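PDB 2V4V: GH59 galactosidase from Clostridium cellulolyticum, which carries in this fragment a family 6 carbohydrate-binding module that binds xylose, within a larger enzyme that probably hydrolyses beta-glycosidic bonds of plant polysaccharides. Local coordinates for residues 38-44 against 106-112. Numbering follows the deposited sequence.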
ATOM      1  N   TYR A  38       3.518  -8.294  -3.089  1.00  7.26           N
ATOM      2  CA  TYR A  38       2.898  -7.689  -1.908  1.00  8.53           C
ATOM      3  C   TYR A  38       3.926  -7.293  -0.860  1.00  8.30           C
ATOM      4  O   TYR A  38       5.075  -7.732  -0.904  1.00  9.17           O
ATOM      5  CB  TYR A  38       1.838  -8.625  -1.307  1.00  7.78           C
ATOM      6  CG  TYR A  38       2.379  -9.945  -0.802  1.00  8.95           C
ATOM      7  CD1 TYR A  38       2.986 -10.060   0.455  1.00 10.40           C
ATOM      8  CD2 TYR A  38       2.241 -11.087  -1.580  1.00 10.17           C
ATOM      9  CE1 TYR A  38       3.460 -11.310   0.913  1.00 10.99           C
ATOM     10  CE2 TYR A  38       2.698 -12.344  -1.119  1.00 10.83           C
ATOM     11  CZ  TYR A  38       3.301 -12.439   0.115  1.00 10.00           C
ATOM     12  OH  TYR A  38       3.737 -13.716   0.501  1.00 14.36           O
ATOM     13  N   THR A  39       3.505  -6.440   0.069  1.00  7.69           N
ATOM     14  CA  THR A  39       4.306  -6.167   1.245  1.00  8.04           C
ATOM     15  C   THR A  39       3.418  -6.424   2.455  1.00  7.76           C
ATOM     16  O   THR A  39       2.177  -6.359   2.352  1.00  9.01           O
ATOM     17  CB  THR A  39       4.856  -4.694   1.302  1.00  7.69           C
ATOM     18  OG1 THR A  39       3.792  -3.763   1.085  1.00  7.72           O
ATOM     19  CG2 THR A  39       5.953  -4.469   0.265  1.00  8.64           C
ATOM     20  N   VAL A  40       4.066  -6.646   3.598  1.00  8.55           N
ATOM     21  CA  VAL A  40       3.352  -7.008   4.839  1.00  9.27           C
ATOM     22  C   VAL A  40       3.841  -6.104   5.992  1.00  9.40           C
ATOM     23  O   VAL A  40       5.053  -5.896   6.125  1.00  9.61           O
ATOM     24  CB  VAL A  40       3.665  -8.461   5.272  1.00 11.15           C
ATOM     25  CG1 VAL A  40       2.689  -8.859   6.439  1.00 10.94           C
ATOM     26  CG2 VAL A  40       3.663  -9.444   4.097  1.00 12.91           C
ATOM     27  N   TYR A  41       2.914  -5.600   6.808  1.00  6.87           N
ATOM     28  CA  TYR A  41       3.229  -4.775   7.946  1.00  8.75           C
ATOM     29  C   TYR A  41       2.603  -5.424   9.206  1.00  9.65           C
ATOM     30  O   TYR A  41       1.447  -5.460   9.308  1.00  9.45           O
ATOM     31  CB  TYR A  41       2.707  -3.321   7.691  1.00  8.47           C
ATOM     32  CG  TYR A  41       3.218  -2.816   6.361  1.00  7.32           C
ATOM     33  CD1 TYR A  41       2.590  -3.142   5.185  1.00  5.96           C
ATOM     34  CD2 TYR A  41       4.383  -2.114   6.287  1.00  7.13           C
ATOM     35  CE1 TYR A  41       3.104  -2.767   3.990  1.00  8.39           C
ATOM     36  CE2 TYR A  41       4.882  -1.698   5.107  1.00  7.77           C
ATOM     37  CZ  TYR A  41       4.282  -2.056   3.942  1.00  8.55           C
ATOM     38  OH  TYR A  41       4.820  -1.669   2.743  1.00  8.02           O
ATOM     39  N   ASN A  42       3.451  -5.974  10.087  1.00  9.44           N
ATOM     40  CA  ASN A  42       2.928  -6.759  11.193  1.00 10.55           C
ATOM     41  C   ASN A  42       2.352  -5.897  12.305  1.00 11.33           C
ATOM     42  O   ASN A  42       2.826  -4.784  12.584  1.00 11.04           O
ATOM     43  CB  ASN A  42       4.014  -7.650  11.805  1.00 10.57           C
ATOM     44  CG  ASN A  42       4.445  -8.783  10.879  1.00 11.67           C
ATOM     45  OD1 ASN A  42       3.907  -8.970   9.797  1.00 13.55           O
ATOM     46  ND2 ASN A  42       5.454  -9.542  11.314  1.00 14.86           N
ATOM     47  N   ASN A  43       1.378  -6.483  13.002  1.00 11.86           N
ATOM     48  CA  ASN A  43       0.911  -5.921  14.270  1.00 12.98           C
ATOM     49  C   ASN A  43       0.456  -4.480  14.145  1.00 11.69           C
ATOM     50  O   ASN A  43       0.889  -3.594  14.919  1.00 12.53           O
ATOM     51  CB  ASN A  43       2.024  -5.990  15.311  1.00 13.79           C
ATOM     52  CG  ASN A  43       2.513  -7.394  15.539  1.00 17.77           C
ATOM     53  OD1 ASN A  43       1.745  -8.350  15.393  1.00 21.41           O
ATOM     54  ND2 ASN A  43       3.814  -7.539  15.874  1.00 22.53           N
ATOM     55  N   VAL A  44      -0.384  -4.234  13.154  1.00 10.07           N
ATOM     56  CA  VAL A  44      -0.987  -2.919  13.005  1.00  9.44           C
ATOM     57  C   VAL A  44      -2.268  -2.865  13.861  1.00  9.48           C
ATOM     58  O   VAL A  44      -3.123  -3.755  13.773  1.00  9.60           O
ATOM     59  CB  VAL A  44      -1.342  -2.625  11.541  1.00 10.21           C
ATOM     60  CG1 VAL A  44      -2.035  -1.301  11.428  1.00 10.37           C
ATOM     61  CG2 VAL A  44      -0.075  -2.636  10.634  1.00  9.43           C
ATOM     62  N   HIS A 106      -3.850  -6.525  13.550  1.00  8.66           N
ATOM     63  CA  HIS A 106      -3.748  -7.437  12.428  1.00  9.06           C
ATOM     64  C   HIS A 106      -2.477  -7.185  11.651  1.00  8.72           C
ATOM     65  O   HIS A 106      -1.967  -6.069  11.671  1.00  9.11           O
ATOM     66  CB  HIS A 106      -4.935  -7.192  11.508  1.00  8.40           C
ATOM     67  CG  HIS A 106      -6.222  -7.645  12.124  1.00  9.01           C
ATOM     68  ND1 HIS A 106      -7.109  -6.801  12.774  1.00 12.95           N
ATOM     69  CD2 HIS A 106      -6.743  -8.886  12.214  1.00  7.70           C
ATOM     70  CE1 HIS A 106      -8.133  -7.519  13.225  1.00  6.21           C
ATOM     71  NE2 HIS A 106      -7.929  -8.784  12.906  1.00 12.54           N
ATOM     72  N   ASP A 107      -1.978  -8.225  10.980  1.00  7.81           N
ATOM     73  CA  ASP A 107      -0.878  -7.970  10.034  1.00  9.06           C
ATOM     74  C   ASP A 107      -1.523  -7.496   8.726  1.00  9.51           C
ATOM     75  O   ASP A 107      -2.472  -8.119   8.223  1.00 10.51           O
ATOM     76  CB  ASP A 107      -0.049  -9.202   9.754  1.00  8.56           C
ATOM     77  CG  ASP A 107       0.560  -9.820  11.026  1.00 10.15           C
ATOM     78  OD1 ASP A 107       0.830  -9.090  12.004  1.00 10.70           O
ATOM     79  OD2 ASP A 107       0.781 -11.044  10.995  1.00 14.27           O
ATOM     80  N   VAL A 108      -0.989  -6.400   8.167  1.00  8.54           N
ATOM     81  CA  VAL A 108      -1.635  -5.819   7.013  1.00  8.45           C
ATOM     82  C   VAL A 108      -0.836  -6.221   5.767  1.00  8.48           C
ATOM     83  O   VAL A 108       0.363  -5.904   5.690  1.00  8.17           O
ATOM     84  CB  VAL A 108      -1.725  -4.280   7.124  1.00  8.50           C
ATOM     85  CG1 VAL A 108      -2.097  -3.680   5.798  1.00  8.77           C
ATOM     86  CG2 VAL A 108      -2.771  -3.872   8.176  1.00  7.91           C
ATOM     87  N   TYR A 109      -1.523  -6.867   4.805  1.00  7.86           N
ATOM     88  CA  TYR A 109      -0.912  -7.202   3.510  1.00  8.67           C
ATOM     89  C   TYR A 109      -1.418  -6.234   2.490  1.00  8.73           C
ATOM     90  O   TYR A 109      -2.634  -6.152   2.277  1.00  9.99           O
ATOM     91  CB  TYR A 109      -1.305  -8.622   3.070  1.00  9.00           C
ATOM     92  CG  TYR A 109      -0.608  -9.673   3.897  1.00  6.71           C
ATOM     93  CD1 TYR A 109       0.382 -10.504   3.338  1.00 12.07           C
ATOM     94  CD2 TYR A 109      -0.938  -9.855   5.259  1.00  7.31           C
ATOM     95  CE1 TYR A 109       1.028 -11.492   4.107  1.00 11.71           C
ATOM     96  CE2 TYR A 109      -0.300 -10.819   6.029  1.00 10.77           C
ATOM     97  CZ  TYR A 109       0.686 -11.632   5.455  1.00 11.48           C
ATOM     98  OH  TYR A 109       1.295 -12.593   6.255  1.00 11.98           O
ATOM     99  N   LEU A 110      -0.485  -5.508   1.854  1.00  7.95           N
ATOM    100  CA  LEU A 110      -0.836  -4.704   0.695  1.00  8.23           C
ATOM    101  C   LEU A 110      -0.462  -5.525  -0.547  1.00  7.88           C
ATOM    102  O   LEU A 110       0.711  -5.769  -0.806  1.00  7.67           O
ATOM    103  CB  LEU A 110      -0.125  -3.355   0.724  1.00  7.39           C
ATOM    104  CG  LEU A 110      -0.333  -2.505   1.989  1.00  8.70           C
ATOM    105  CD1 LEU A 110       0.378  -1.191   1.770  1.00  8.55           C
ATOM    106  CD2 LEU A 110      -1.855  -2.285   2.246  1.00  7.53           C
ATOM    107  N   VAL A 111      -1.490  -5.990  -1.272  1.00  8.82           N
ATOM    108  CA  VAL A 111      -1.337  -6.938  -2.361  1.00  9.12           C
ATOM    109  C   VAL A 111      -1.608  -6.185  -3.659  1.00  8.74           C
ATOM    110  O   VAL A 111      -2.645  -5.535  -3.822  1.00  8.01           O
ATOM    111  CB  VAL A 111      -2.281  -8.155  -2.224  1.00  9.33           C
ATOM    112  CG1 VAL A 111      -2.032  -9.149  -3.375  1.00  9.63           C
ATOM    113  CG2 VAL A 111      -2.064  -8.847  -0.856  1.00  9.30           C
ATOM    114  N   PHE A 112      -0.624  -6.186  -4.560  1.00  8.36           N
ATOM    115  CA  PHE A 112      -0.666  -5.265  -5.694  1.00  8.69           C
ATOM    116  C   PHE A 112      -1.202  -5.998  -6.902  1.00  9.55           C
ATOM    117  O   PHE A 112      -0.654  -7.026  -7.307  1.00 10.58           O
ATOM    118  CB  PHE A 112       0.753  -4.725  -5.952  1.00  9.00           C
ATOM    119  CG  PHE A 112       1.411  -4.174  -4.693  1.00  7.46           C
ATOM    120  CD1 PHE A 112       0.724  -3.213  -3.918  1.00  6.95           C
ATOM    121  CD2 PHE A 112       2.651  -4.616  -4.281  1.00  8.49           C
ATOM    122  CE1 PHE A 112       1.301  -2.705  -2.730  1.00  8.46           C
ATOM    123  CE2 PHE A 112       3.269  -4.114  -3.125  1.00  8.13           C
ATOM    124  CZ  PHE A 112       2.589  -3.147  -2.340  1.00  8.34           C
TER
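On the buried face of this strand pair, L110 CD1 lies 3.9 Å from Y41 CE1, and V44 CG2 is 3.9 Å from V108 CG2. L110 and Y41 both reach F125 of strand 121-128 in the opposing sheet, Y41 edge-to-face, so this layer belongs to the core between the two sheets. F112 extends it, its CZ 3.7 Å from T39 OG1; that hydroxyl donates to Y41 OH (2.9 Å), which is also hydrogen-bonded to the carbonyl of A9. Y38, V40, Y109 and V111 occupy the outer face. There V40 CG1 sits over the Y109 ring, 3.6 Å from its centroid, in a CH-pi contact, while the Y38 ring meets Y109 obliquely, centroids 5.8 Å apart. Between the faces runs an antiparallel backbone ladder: T39 and L110 exchange N-H...O bonds (T39 N to L110 O 3.0 Å, L110 N to T39 O 2.8 Å), and Y41 and V108 do the same (Y41 N to V108 O and V108 N to Y41 O, both 2.8 Å). Beyond Y41 the register slips by one residue at a beta bulge. N43, with positive phi and psi (56°/49°), turns the chain, and its N is met by D107 OD1 at 2.8 Å, a side chain standing in for a backbone acceptor. Pairing resumes with V44 N to H106 O (2.8 Å) and H106 N to V44 O (2.9 Å). Strands 38-48 and 105-113 are thus neighbours inside the five-stranded antiparallel sheet, one of the two facing sheets of the beta-sandwich (jelly-roll) fold characteristic of family 6 carbohydrate-binding modules.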